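Local coordinates for protein alanine racemase (PDB 3E5P) that belongs to the fold-type III family of pyridoxal-5'-phosphate enzymes and forms a two-chain assembly whose subunits each join a TIM-type barrel to a mainly beta-stranded C-terminal domain, at residues C[251-256]-C[329-334]; C[279-284]-C[314-319]; C[288-293]-C[310-315]; C[302-307]-C[320-325]. The protein carries 1 engineered substitution. All coordinates share one frame; numbering follows the deposited sequence.

Contact 1: C[251-256]-C[329-334]; sequences SELIHV and PVVTLV. Engineered in segment 329-334: Pro329 (natural residue Ser).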
# COMPACT_ATOMS: atom_id res chain seq x y z
N SER C 251 -17.59 -1.72 2.75
CA SER C 251 -17.33 -1.81 4.19
C SER C 251 -18.66 -1.68 4.91
O SER C 251 -19.72 -1.86 4.30
CB SER C 251 -16.38 -0.71 4.66
OG SER C 251 -15.88 -1.01 5.95
N GLU C 252 -18.64 -1.38 6.20
CA GLU C 252 -19.88 -1.27 6.95
C GLU C 252 -19.74 -0.48 8.24
O GLU C 252 -18.68 -0.48 8.86
CB GLU C 252 -20.41 -2.69 7.25
CG GLU C 252 -20.67 -2.99 8.73
CD GLU C 252 -21.29 -4.38 8.96
OE1 GLU C 252 -21.64 -4.68 10.13
OE2 GLU C 252 -21.44 -5.17 7.99
N LEU C 253 -20.81 0.21 8.63
CA LEU C 253 -20.81 0.99 9.86
C LEU C 253 -20.71 -0.01 11.00
O LEU C 253 -21.46 -0.99 11.03
CB LEU C 253 -22.11 1.79 10.01
CG LEU C 253 -22.46 2.88 8.98
CD1 LEU C 253 -23.79 3.51 9.35
CD2 LEU C 253 -21.35 3.94 8.94
N ILE C 254 -19.78 0.19 11.92
CA ILE C 254 -19.67 -0.74 13.03
C ILE C 254 -19.90 -0.01 14.34
O ILE C 254 -19.68 -0.56 15.42
CB ILE C 254 -18.28 -1.40 13.08
CG1 ILE C 254 -17.20 -0.32 13.16
CG2 ILE C 254 -18.10 -2.29 11.87
CD1 ILE C 254 -15.84 -0.88 13.47
N HIS C 255 -20.36 1.22 14.24
CA HIS C 255 -20.64 2.03 15.41
C HIS C 255 -21.29 3.31 14.94
O HIS C 255 -20.81 3.95 14.01
CB HIS C 255 -19.34 2.33 16.18
CG HIS C 255 -19.55 3.01 17.49
ND1 HIS C 255 -19.23 4.33 17.71
CD2 HIS C 255 -20.05 2.55 18.67
CE1 HIS C 255 -19.52 4.66 18.95
NE2 HIS C 255 -20.02 3.60 19.56
N VAL C 256 -22.40 3.67 15.58
CA VAL C 256 -23.12 4.89 15.24
C VAL C 256 -23.46 5.59 16.54
O VAL C 256 -23.99 4.98 17.46
CB VAL C 256 -24.43 4.60 14.50
CG1 VAL C 256 -25.08 5.89 14.07
CG2 VAL C 256 -24.16 3.72 13.29
N PRO C 329 -25.55 -1.30 8.19
CA PRO C 329 -25.77 -1.03 6.77
C PRO C 329 -24.43 -0.92 6.04
O PRO C 329 -23.47 -0.36 6.56
CB PRO C 329 -26.57 0.28 6.79
CG PRO C 329 -26.22 0.90 8.10
CD PRO C 329 -26.18 -0.28 9.03
N VAL C 330 -24.38 -1.49 4.83
CA VAL C 330 -23.16 -1.48 4.02
C VAL C 330 -22.74 -0.10 3.54
O VAL C 330 -23.57 0.70 3.07
CB VAL C 330 -23.31 -2.42 2.80
CG1 VAL C 330 -24.67 -2.26 2.18
CG2 VAL C 330 -22.23 -2.10 1.76
N VAL C 331 -21.45 0.18 3.65
CA VAL C 331 -20.88 1.44 3.23
C VAL C 331 -20.13 1.24 1.92
O VAL C 331 -19.16 0.49 1.88
CB VAL C 331 -19.91 2.00 4.28
CG1 VAL C 331 -19.47 3.41 3.90
CG2 VAL C 331 -20.57 1.99 5.67
N THR C 332 -20.57 1.91 0.86
CA THR C 332 -19.91 1.79 -0.44
C THR C 332 -18.86 2.87 -0.62
O THR C 332 -19.18 4.04 -0.83
CB THR C 332 -20.92 1.89 -1.61
OG1 THR C 332 -21.81 0.78 -1.56
CG2 THR C 332 -20.20 1.87 -2.96
N LEU C 333 -17.60 2.47 -0.55
CA LEU C 333 -16.50 3.41 -0.72
C LEU C 333 -16.28 3.70 -2.20
O LEU C 333 -16.14 4.85 -2.62
CB LEU C 333 -15.25 2.83 -0.08
CG LEU C 333 -15.42 2.58 1.43
CD1 LEU C 333 -14.25 1.75 1.94
CD2 LEU C 333 -15.49 3.89 2.17
N VAL C 334 -16.26 2.63 -2.99
CA VAL C 334 -16.09 2.71 -4.44
C VAL C 334 -17.16 1.80 -5.03
O VAL C 334 -17.30 0.66 -4.61
CB VAL C 334 -14.69 2.20 -4.87
CG1 VAL C 334 -14.58 2.17 -6.39
CG2 VAL C 334 -13.60 3.07 -4.25
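Leu253 lies against Val331 and Pro329 where strand 247-252 runs out beside strand 330-332. From its CB, the leucine sends CG anti to its own carbonyl carbon (chi1 -63°), which brings CG to 3.9 Å from CG2 of Val331. There the chain forks. CD1 goes to the proline ring, 3.8 Å from CG of Pro329, while CD2 stays on Val331, whose side chain it crosses at about a right angle. Pro329 is an engineered residue, serine in the natural sequence. The same CG2 of Val331 also reaches the backbone, 3.6 Å from CA of Glu252.

In the backbone, Ser251 and Val331 form an antiparallel hydrogen-bonded pair. Ser251 N donates to Val331 O at 2.8 Å. The return bond, Val331 N to Ser251 O, is equally short, but its donor stands 53° out of the carbonyl plane. Glu252 and Val330 follow as a non-hydrogen-bonded pair on the other face, and a weak bond of 3.4 Å from Leu253 N to Pro329 O ends the ladder. Ser251 OG turns to Thr9 of the same chain, and Val282 touches both Ser251 and Leu253. Two firm backbone bonds and one weak one thus fix the register of the strands, while the side chains of Leu253, Pro329 and Val331 meet by apolar contact alone.

Contact 2: C[279-284]-C[314-319]; sequences IGTVPI and MDQCMI. With PPI (propanoic acid), chain K.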
# COMPACT_ATOMS: atom_id res chain seq x y z
N ILE C 279 -22.62 10.42 13.96
CA ILE C 279 -21.33 9.97 13.46
C ILE C 279 -21.18 8.45 13.43
O ILE C 279 -21.35 7.78 14.46
CB ILE C 279 -20.20 10.59 14.28
CG1 ILE C 279 -20.47 12.09 14.45
CG2 ILE C 279 -18.88 10.36 13.60
CD1 ILE C 279 -20.69 12.84 13.16
N GLY C 280 -20.86 7.92 12.25
CA GLY C 280 -20.67 6.49 12.09
C GLY C 280 -19.22 6.11 11.89
O GLY C 280 -18.47 6.82 11.21
N THR C 281 -18.81 4.99 12.47
CA THR C 281 -17.43 4.53 12.36
C THR C 281 -17.28 3.44 11.31
O THR C 281 -17.99 2.43 11.33
CB THR C 281 -16.93 3.98 13.70
OG1 THR C 281 -16.83 5.06 14.64
CG2 THR C 281 -15.56 3.33 13.55
N VAL C 282 -16.35 3.64 10.39
CA VAL C 282 -16.11 2.70 9.32
C VAL C 282 -14.75 2.05 9.52
O VAL C 282 -13.76 2.74 9.71
CB VAL C 282 -16.13 3.42 7.99
CG1 VAL C 282 -16.02 2.41 6.86
CG2 VAL C 282 -17.40 4.25 7.88
N PRO C 283 -14.69 0.70 9.46
CA PRO C 283 -13.46 -0.09 9.64
C PRO C 283 -12.49 -0.19 8.45
O PRO C 283 -12.19 -1.29 7.97
CB PRO C 283 -14.00 -1.45 10.07
CG PRO C 283 -15.24 -1.58 9.22
CD PRO C 283 -15.86 -0.19 9.28
N ILE C 284 -12.01 0.96 7.98
CA ILE C 284 -11.02 1.03 6.89
C ILE C 284 -10.22 2.30 7.17
O ILE C 284 -10.80 3.35 7.49
CB ILE C 284 -11.67 1.15 5.50
CG1 ILE C 284 -10.58 1.09 4.42
CG2 ILE C 284 -12.42 2.47 5.38
CD1 ILE C 284 -11.10 0.89 3.01
N MET C 314 -5.53 5.08 11.06
CA MET C 314 -4.80 4.01 10.43
C MET C 314 -5.74 2.88 10.04
O MET C 314 -5.63 2.35 8.94
CB MET C 314 -3.73 3.49 11.38
CG MET C 314 -2.75 2.50 10.78
SD MET C 314 -1.54 2.06 12.05
CE MET C 314 -0.29 3.32 11.81
N ASP C 315 -6.68 2.55 10.92
CA ASP C 315 -7.60 1.45 10.66
C ASP C 315 -9.09 1.78 10.55
O ASP C 315 -9.92 0.86 10.48
CB ASP C 315 -7.43 0.39 11.75
CG ASP C 315 -5.99 0.16 12.10
OD1 ASP C 315 -5.24 -0.30 11.22
OD2 ASP C 315 -5.60 0.46 13.25
N GLN C 316 -9.43 3.07 10.53
CA GLN C 316 -10.82 3.49 10.42
C GLN C 316 -11.00 4.99 10.25
O GLN C 316 -10.08 5.77 10.48
CB GLN C 316 -11.60 3.03 11.66
CG GLN C 316 -11.01 3.50 12.95
CD GLN C 316 -11.09 2.45 14.04
OE1 GLN C 316 -10.63 2.68 15.16
NE2 GLN C 316 -11.65 1.29 13.72
N CYS C 317 -12.20 5.40 9.81
CA CYS C 317 -12.52 6.81 9.62
C CYS C 317 -13.96 7.07 10.04
O CYS C 317 -14.74 6.13 10.19
CB CYS C 317 -12.29 7.25 8.17
SG CYS C 317 -12.90 6.13 6.89
N MET C 318 -14.31 8.33 10.22
CA MET C 318 -15.66 8.70 10.64
C MET C 318 -16.44 9.42 9.55
O MET C 318 -15.90 10.30 8.88
CB MET C 318 -15.60 9.60 11.88
CG MET C 318 -15.31 8.90 13.19
SD MET C 318 -13.65 8.19 13.28
CE MET C 318 -12.68 9.59 13.95
N ILE C 319 -17.70 9.06 9.38
CA ILE C 319 -18.55 9.71 8.40
C ILE C 319 -19.77 10.28 9.11
O ILE C 319 -20.32 9.63 10.01
CB ILE C 319 -19.05 8.75 7.30
CG1 ILE C 319 -19.68 7.51 7.93
CG2 ILE C 319 -17.92 8.37 6.39
CD1 ILE C 319 -20.27 6.57 6.90
C1 PPI K . -3.60 6.83 13.47
C2 PPI K . -3.06 8.11 12.85
C3 PPI K . -2.26 8.98 13.81
O1 PPI K . -2.80 5.97 13.91
O2 PPI K . -4.84 6.67 13.51
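Val282 and Ile319 meet at about a right angle on one face of a two-stranded antiparallel ladder, CG2 of Val282 lying 3.8 Å from CD1 of Ile319. The isoleucine reaches across because its CG1 sits between its backbone N and carbonyl carbon (chi1 51°), over the strand of Gly280, which has no side chain to obstruct it. Further along this face, SG of Cys317 packs 4.0 Å from CG2 of Ile284. On the opposite face, Ile279 lies obliquely against Met318, with CG2 of Ile279 3.8 Å from CB of Met318; the methionine chain then bends twice and leads away toward Arg139 of the second subunit.

Four backbone bonds carry the ladder. Gly280 and Ile319 exchange one pair, and Val282 and Cys317 the other; the bond from Gly280 N to Ile319 O measures 2.9 Å and is almost straight, at 174°. Thr281 and Met318 form the non-hydrogen-bonded pair between them. The pairing ends where Pro283 centres an inverse gamma turn, whose Ile284 N bonds weakly back to Val282 O.

Beyond the strand, Met314 N donates to O2 of the bound propanoic acid at 3.0 Å. Asp315 forms a salt bridge with Arg365 and touches the pyridoxal-5'-phosphate; its other oxygen makes a weak bond to Lys40 of the second subunit. A buried antiparallel pair of the three-stranded sheet, leading into a loop at the cofactor, is in keeping with alanine racemase-family dimers, where the C-terminal domain of one subunit faces the barrel of the other.

Contact 3: C[288-293]-C[310-315]; sequences DGWLRH and GRVCMD. With PPI (propanoic acid), chain K.
Val312 presses its two methyl groups on the backbone of 288-293, joining two irregular loops of the C-terminal domain that run in nearly opposite directions. Its CG1 approaches Trp290 O at 3.5 Å, at an inverse gamma turn centred on Trp290, and CG2 lies 3.9 Å from both Leu291 O and Arg292 O. The valine points both methyls this way with CG1 anti to its backbone N (chi1 172°).

No direct hydrogen bond crosses between the loops; a water bridges them instead, donating to Arg292 O and accepting from Val312 N. Nearby, NH2 of Arg292 comes within 3.6 Å of NE of Arg311, with the guanidinium planes 78° apart, a like-charged approach that probably costs some energy. Arg292 NH1 bonds to a nonaethylene glycol, probably from the crystallisation liquor, and Arg292 N is held by Glu357 of the second subunit.

Further out, Arg365, already paired with Asp315, also forms a salt bridge with OD2 of Asp288, while Arg7 pairs with OD1 of Asp288. At the ligand, O2 of the propanoic acid lies 3.2 Å from CB of Cys313.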
# COMPACT_ATOMS: atom_id res chain seq x y z
N ASP C 288 -4.84 0.60 5.01
CA ASP C 288 -5.54 -0.27 4.07
C ASP C 288 -5.48 0.36 2.70
O ASP C 288 -5.90 -0.24 1.72
CB ASP C 288 -7.03 -0.42 4.46
CG ASP C 288 -7.23 -1.21 5.74
OD1 ASP C 288 -7.01 -2.44 5.72
OD2 ASP C 288 -7.61 -0.61 6.76
N GLY C 289 -4.98 1.58 2.64
CA GLY C 289 -4.91 2.26 1.36
C GLY C 289 -5.86 3.44 1.25
O GLY C 289 -5.78 4.22 0.32
N TRP C 290 -6.79 3.56 2.20
CA TRP C 290 -7.75 4.65 2.22
C TRP C 290 -6.95 5.80 2.85
O TRP C 290 -7.05 6.05 4.05
CB TRP C 290 -8.95 4.28 3.10
CG TRP C 290 -10.18 5.09 2.85
CD1 TRP C 290 -10.81 5.94 3.72
CD2 TRP C 290 -10.92 5.16 1.62
NE1 TRP C 290 -11.90 6.54 3.10
CE2 TRP C 290 -11.98 6.07 1.82
CE3 TRP C 290 -10.78 4.53 0.37
CZ2 TRP C 290 -12.90 6.38 0.81
CZ3 TRP C 290 -11.69 4.84 -0.63
CH2 TRP C 290 -12.74 5.76 -0.40
N LEU C 291 -6.16 6.47 2.02
CA LEU C 291 -5.29 7.55 2.49
C LEU C 291 -5.94 8.69 3.29
O LEU C 291 -7.13 8.95 3.18
CB LEU C 291 -4.50 8.13 1.31
CG LEU C 291 -3.58 7.16 0.56
CD1 LEU C 291 -2.74 7.96 -0.43
CD2 LEU C 291 -2.66 6.39 1.55
N ARG C 292 -5.11 9.36 4.09
CA ARG C 292 -5.53 10.47 4.94
C ARG C 292 -6.09 11.63 4.15
O ARG C 292 -7.07 12.26 4.56
CB ARG C 292 -4.34 10.95 5.80
CG ARG C 292 -3.66 9.81 6.56
CD ARG C 292 -2.44 10.26 7.31
NE ARG C 292 -2.73 11.39 8.18
CZ ARG C 292 -2.34 12.64 7.94
NH1 ARG C 292 -1.64 12.92 6.84
NH2 ARG C 292 -2.63 13.61 8.79
N HIS C 293 -5.50 11.93 3.00
CA HIS C 293 -5.98 13.04 2.19
C HIS C 293 -7.38 12.85 1.62
O HIS C 293 -7.80 13.62 0.76
CB HIS C 293 -5.00 13.37 1.07
CG HIS C 293 -3.96 14.35 1.47
ND1 HIS C 293 -2.79 13.98 2.10
CD2 HIS C 293 -3.94 15.71 1.41
CE1 HIS C 293 -2.10 15.07 2.40
NE2 HIS C 293 -2.77 16.13 2.00
N GLY C 310 -13.13 14.63 9.93
CA GLY C 310 -12.08 14.31 10.88
C GLY C 310 -10.96 13.49 10.25
O GLY C 310 -11.13 12.91 9.18
N ARG C 311 -9.83 13.43 10.92
CA ARG C 311 -8.69 12.69 10.37
C ARG C 311 -8.91 11.20 10.15
O ARG C 311 -9.39 10.50 11.04
CB ARG C 311 -7.47 12.89 11.26
CG ARG C 311 -6.26 13.43 10.54
CD ARG C 311 -6.59 14.73 9.87
NE ARG C 311 -5.43 15.60 9.75
CZ ARG C 311 -5.50 16.83 9.25
NH1 ARG C 311 -6.66 17.30 8.82
NH2 ARG C 311 -4.43 17.61 9.22
N VAL C 312 -8.57 10.72 8.96
CA VAL C 312 -8.68 9.31 8.65
C VAL C 312 -7.66 8.61 9.50
O VAL C 312 -6.49 8.97 9.47
CB VAL C 312 -8.33 9.02 7.18
CG1 VAL C 312 -8.26 7.52 6.95
CG2 VAL C 312 -9.36 9.65 6.25
N CYS C 313 -8.07 7.62 10.28
CA CYS C 313 -7.12 6.90 11.13
C CYS C 313 -6.40 5.79 10.36
O CYS C 313 -6.62 5.57 9.17
CB CYS C 313 -7.83 6.30 12.34
SG CYS C 313 -8.65 7.52 13.36
N MET C 314 -5.53 5.08 11.06
CA MET C 314 -4.80 4.01 10.43
C MET C 314 -5.74 2.88 10.04
O MET C 314 -5.63 2.35 8.94
CB MET C 314 -3.73 3.49 11.38
CG MET C 314 -2.75 2.50 10.78
SD MET C 314 -1.54 2.06 12.05
CE MET C 314 -0.29 3.32 11.81
N ASP C 315 -6.68 2.55 10.92
CA ASP C 315 -7.60 1.45 10.66
C ASP C 315 -9.09 1.78 10.55
O ASP C 315 -9.92 0.86 10.48
CB ASP C 315 -7.43 0.39 11.75
CG ASP C 315 -5.99 0.16 12.10
OD1 ASP C 315 -5.24 -0.30 11.22
OD2 ASP C 315 -5.60 0.46 13.25
C1 PPI K . -3.60 6.83 13.47
C2 PPI K . -3.06 8.11 12.85
C3 PPI K . -2.26 8.98 13.81
O1 PPI K . -2.80 5.97 13.91
O2 PPI K . -4.84 6.67 13.51
O HOH W 1 -7.31 12.50 7.42

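Contact 4: C[302-307]-C[320-325]; sequences NGKRCE and RLAEEV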
# COMPACT_ATOMS: atom_id res chain seq x y z
N ASN C 302 -26.97 3.60 2.17
CA ASN C 302 -28.38 3.65 1.81
C ASN C 302 -28.65 4.62 0.66
O ASN C 302 -29.63 5.36 0.67
CB ASN C 302 -29.24 4.00 3.02
CG ASN C 302 -29.24 2.90 4.07
OD1 ASN C 302 -29.30 1.71 3.74
ND2 ASN C 302 -29.18 3.29 5.34
N GLY C 303 -27.75 4.62 -0.32
CA GLY C 303 -27.91 5.47 -1.48
C GLY C 303 -27.66 6.95 -1.28
O GLY C 303 -27.95 7.74 -2.18
N LYS C 304 -27.11 7.34 -0.14
CA LYS C 304 -26.84 8.75 0.11
C LYS C 304 -25.38 9.04 0.47
O LYS C 304 -24.72 8.25 1.14
CB LYS C 304 -27.75 9.27 1.23
CG LYS C 304 -29.24 9.21 0.90
CD LYS C 304 -30.06 10.03 1.91
CE LYS C 304 -29.83 11.53 1.74
NZ LYS C 304 -30.50 12.36 2.80
N ARG C 305 -24.88 10.19 0.01
CA ARG C 305 -23.51 10.59 0.26
C ARG C 305 -23.29 11.01 1.71
O ARG C 305 -24.14 11.66 2.32
CB ARG C 305 -23.10 11.73 -0.68
CG ARG C 305 -23.55 11.55 -2.13
CD ARG C 305 -22.55 12.14 -3.13
NE ARG C 305 -21.36 11.30 -3.18
CZ ARG C 305 -20.96 10.61 -4.24
NH1 ARG C 305 -21.63 10.67 -5.38
NH2 ARG C 305 -19.91 9.81 -4.13
N CYS C 306 -22.13 10.63 2.25
CA CYS C 306 -21.77 10.96 3.62
C CYS C 306 -20.34 11.45 3.66
O CYS C 306 -19.42 10.77 3.20
CB CYS C 306 -21.95 9.73 4.51
SG CYS C 306 -23.65 9.13 4.58
N GLU C 307 -20.14 12.64 4.22
CA GLU C 307 -18.81 13.23 4.32
C GLU C 307 -17.95 12.48 5.33
O GLU C 307 -18.40 12.17 6.43
CB GLU C 307 -18.90 14.71 4.70
CG GLU C 307 -17.67 15.52 4.35
CD GLU C 307 -17.73 16.94 4.88
OE1 GLU C 307 -18.67 17.68 4.50
OE2 GLU C 307 -16.84 17.32 5.67
N ARG C 320 -20.16 11.49 8.73
CA ARG C 320 -21.32 12.13 9.31
C ARG C 320 -22.51 11.56 8.56
O ARG C 320 -22.65 11.76 7.35
CB ARG C 320 -21.27 13.64 9.09
CG ARG C 320 -22.59 14.35 9.38
CD ARG C 320 -22.80 15.53 8.43
NE ARG C 320 -21.68 16.47 8.47
CZ ARG C 320 -21.05 16.93 7.40
NH1 ARG C 320 -21.42 16.54 6.19
NH2 ARG C 320 -20.03 17.77 7.53
N LEU C 321 -23.36 10.83 9.27
CA LEU C 321 -24.52 10.23 8.65
C LEU C 321 -25.60 11.28 8.48
O LEU C 321 -25.61 12.30 9.18
CB LEU C 321 -25.02 9.08 9.52
CG LEU C 321 -23.96 8.01 9.82
CD1 LEU C 321 -24.50 7.05 10.87
CD2 LEU C 321 -23.58 7.29 8.54
N ALA C 322 -26.50 11.04 7.54
CA ALA C 322 -27.59 11.96 7.26
C ALA C 322 -28.65 11.89 8.35
O ALA C 322 -28.87 12.85 9.09
CB ALA C 322 -28.22 11.62 5.91
N GLU C 323 -29.31 10.74 8.43
CA GLU C 323 -30.34 10.55 9.43
C GLU C 323 -29.96 9.34 10.25
O GLU C 323 -29.17 8.50 9.80
CB GLU C 323 -31.70 10.35 8.74
CG GLU C 323 -32.08 11.51 7.82
CD GLU C 323 -33.33 11.24 6.98
OE1 GLU C 323 -33.40 10.16 6.34
OE2 GLU C 323 -34.23 12.10 6.96
N GLU C 324 -30.49 9.26 11.46
CA GLU C 324 -30.19 8.15 12.36
C GLU C 324 -30.25 6.81 11.63
O GLU C 324 -31.17 6.54 10.85
CB GLU C 324 -31.17 8.17 13.54
CG GLU C 324 -31.00 7.01 14.50
CD GLU C 324 -31.95 7.10 15.67
OE1 GLU C 324 -33.14 7.43 15.46
OE2 GLU C 324 -31.52 6.83 16.81
N VAL C 325 -29.25 5.98 11.89
CA VAL C 325 -29.15 4.67 11.25
C VAL C 325 -28.49 3.68 12.20
O VAL C 325 -27.64 4.05 13.00
CB VAL C 325 -28.29 4.76 9.97
CG1 VAL C 325 -27.84 3.38 9.53
CG2 VAL C 325 -29.09 5.42 8.86
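The carboxylate of Glu307 meets the guanidinium of Arg320 at its edge, near the guanidinium plane, with the two flat groups turned 86° to each other. A single oxygen does the work: OE1 of Glu307 is 3.3 Å from NH2 of Arg320 and 3.4 Å from its NH1, two weak bonds within one salt bridge. The arginine chain, bent at chi2 and chi3, folds back to bring NH1 within 3.5 Å of CB of Glu307 as well. NH2 also makes a weak bond with OH of Tyr271, and Glu277 forms a long, weak ion pair with NE.

Alongside the salt bridge, the strands are tied by their backbones: Arg320 N donates to Glu307 O at 3.0 Å. One residue before Glu307, CB of Cys306 packs 3.6 Å from Arg320 O, and its SG faces CD2 of Leu321 at 4.4 Å.

Toward the far end the contacts thin out. NZ of Lys304 passes 3.9 Å from CB of Ala322. The side chains of Asn302 and Val325 approach from opposite directions, with ND2 of Asn302 4.1 Å from CG2 of Val325. The contact joins the edge strand of the mixed sheet to a strand of the three-stranded sheet through one good backbone bond; its long, partly exposed salt bridge probably adds only modestly to that hold.

In the fold
The four contacts lie together in the C-terminal domain. Contacts 1 and 2, with centres about 8 Å apart, join through the backbone: Ile254 N and His255 O probably bond to O and N of Thr281. Contacts 2 and 4 both use strand 317-321, which pairs with 277-282 in one and meets 304-307 in the other. Leu253 CD1 of contact 1 reaches Leu321 CD2 of contact 4 at 3.9 Å. Contacts 2 and 3 share Met314 and Asp315, bringing both to the propanoic acid and to the pyridoxal-5'-phosphate, about 4 Å from the side chain of Asp315. Contact 4 is farthest from contact 3, about 19 Å between centres.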